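Long-range contact in uncharacterized protein (Staphylococcus aureus subsp. aureus, PDB 4H0A), which is of unknown function but belongs to the CAP family of cysteine-rich secretory proteins and also carries a CAP-associated N-terminal region: residues E134-D139 against Q184-S189. Residues are numbered along the deposited sequence; the frame is centred on the assembly and turned at random.
Sequences EFELSD and QLNSNS
Phe135 faces Leu185 as an antiparallel non-hydrogen-bonded pair, their CA atoms 4.6 Å apart, where the short strand 184-185 forms one border of a small three-stranded antiparallel sheet with 131-136 and 125-128. Two backbone bonds bracket this pair: Glu136 N gives a nearly straight one to Gln184 O (2.8 Å, 176°), and Asn186 N donates to Glu134 O. Further along, where the strands part, a water replaces direct pairing by donating to Glu136 O and accepting from Gln184 N. Beyond Leu185 the chain folds back in a type I turn, Asn186 to Ser189, from which the side chains of Asn186, Asn188 and Ser189 reach Glu134. With CG anti to its backbone N (chi1 -164°) and an extended chain, Glu134 lies alongside Asn186, both pointing the same way. Its OE1 receives Asn186 ND2 at 3.0 Å from above the carboxylate plane, and a weak bond from Asn188 ND2, whose amide is nearly coplanar with that carboxylate. Glu136 OE2 packs against CB and CG of Asn186, so two acidic chains border this amide, though its ND2 is bonded to Glu134; Glu136 OE1 also lies close to the like-charged Glu123 OE2. On the Phe135 side, Leu185 CD2 meets ring atom CE1 obliquely at 3.6 Å, while Tyr183 makes an edge-to-face contact with the same ring. Ser189 OG ties the turn to the strand: it accepts from Glu134 N at 3.0 Å and donates its own proton to Asn188 OD1.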
# COMPACT_ATOMS: atom_id res chain seq x y z
N GLU A 134 -11.17 18.15 -1.27
CA GLU A 134 -10.22 18.82 -0.38
C GLU A 134 -9.88 17.88 0.76
O GLU A 134 -10.78 17.38 1.42
CB GLU A 134 -10.79 20.14 0.15
CG GLU A 134 -9.70 21.01 0.75
CD GLU A 134 -10.19 22.31 1.36
OE1 GLU A 134 -11.42 22.50 1.46
OE2 GLU A 134 -9.33 23.12 1.78
N PHE A 135 -8.58 17.60 0.95
CA PHE A 135 -8.13 16.68 1.99
C PHE A 135 -7.67 17.41 3.23
O PHE A 135 -7.02 18.44 3.12
CB PHE A 135 -6.98 15.80 1.48
CG PHE A 135 -7.38 14.78 0.45
CD1 PHE A 135 -8.31 13.79 0.74
CD2 PHE A 135 -6.77 14.76 -0.79
CE1 PHE A 135 -8.63 12.81 -0.19
CE2 PHE A 135 -7.10 13.78 -1.73
CZ PHE A 135 -8.04 12.82 -1.43
N GLU A 136 -7.99 16.85 4.41
CA GLU A 136 -7.58 17.36 5.72
C GLU A 136 -6.43 16.48 6.20
O GLU A 136 -6.68 15.44 6.81
CB GLU A 136 -8.77 17.32 6.70
CG GLU A 136 -9.93 18.22 6.32
CD GLU A 136 -9.60 19.70 6.30
OE1 GLU A 136 -8.94 20.17 7.26
OE2 GLU A 136 -9.97 20.38 5.33
N LEU A 137 -5.17 16.83 5.86
CA LEU A 137 -4.01 16.00 6.21
C LEU A 137 -3.65 16.13 7.70
O LEU A 137 -3.34 17.23 8.16
CB LEU A 137 -2.77 16.30 5.34
CG LEU A 137 -2.55 15.31 4.18
CD1 LEU A 137 -3.55 15.54 3.08
CD2 LEU A 137 -1.13 15.39 3.64
N SER A 138 -3.68 15.00 8.45
CA SER A 138 -3.33 14.95 9.88
C SER A 138 -1.83 15.14 10.10
O SER A 138 -1.08 15.19 9.12
CB SER A 138 -3.79 13.63 10.51
OG SER A 138 -3.03 12.51 10.09
N ASP A 139 -1.39 15.25 11.38
CA ASP A 139 0.04 15.42 11.71
C ASP A 139 0.87 14.25 11.19
O ASP A 139 1.93 14.48 10.60
CB ASP A 139 0.26 15.56 13.23
CG ASP A 139 0.31 16.99 13.71
OD1 ASP A 139 0.86 17.85 12.99
OD2 ASP A 139 -0.22 17.26 14.82
N GLN A 184 -8.45 11.97 5.03
CA GLN A 184 -9.78 12.39 5.45
C GLN A 184 -10.24 13.55 4.58
O GLN A 184 -9.46 14.48 4.34
CB GLN A 184 -9.78 12.79 6.93
CG GLN A 184 -11.17 13.02 7.52
CD GLN A 184 -11.13 13.35 8.99
OE1 GLN A 184 -10.09 13.73 9.55
NE2 GLN A 184 -12.27 13.23 9.66
N LEU A 185 -11.48 13.50 4.09
CA LEU A 185 -12.03 14.57 3.27
C LEU A 185 -12.65 15.64 4.15
O LEU A 185 -13.18 15.34 5.21
CB LEU A 185 -13.11 14.04 2.31
CG LEU A 185 -12.64 13.24 1.11
CD1 LEU A 185 -13.81 12.53 0.46
CD2 LEU A 185 -11.95 14.13 0.09
N ASN A 186 -12.62 16.89 3.66
CA ASN A 186 -13.25 18.00 4.35
C ASN A 186 -14.78 17.84 4.26
O ASN A 186 -15.26 17.19 3.33
CB ASN A 186 -12.79 19.32 3.73
CG ASN A 186 -13.22 20.57 4.47
OD1 ASN A 186 -13.73 20.52 5.60
ND2 ASN A 186 -12.97 21.72 3.87
N SER A 187 -15.53 18.40 5.22
CA SER A 187 -17.00 18.32 5.28
C SER A 187 -17.69 18.76 3.97
O SER A 187 -18.75 18.24 3.64
CB SER A 187 -17.54 19.15 6.44
OG SER A 187 -17.14 20.50 6.33
N ASN A 188 -17.09 19.73 3.24
CA ASN A 188 -17.62 20.21 1.95
C ASN A 188 -17.54 19.14 0.84
O ASN A 188 -18.36 19.15 -0.07
CB ASN A 188 -16.91 21.51 1.50
CG ASN A 188 -15.40 21.42 1.26
OD1 ASN A 188 -14.83 20.36 0.99
ND2 ASN A 188 -14.72 22.56 1.33
N SER A 189 -16.54 18.23 0.91
CA SER A 189 -16.35 17.17 -0.08
C SER A 189 -17.24 15.96 0.21
O SER A 189 -17.68 15.78 1.35
CB SER A 189 -14.89 16.75 -0.13
OG SER A 189 -14.04 17.83 -0.49
O HOH W 1 -6.37 12.54 6.94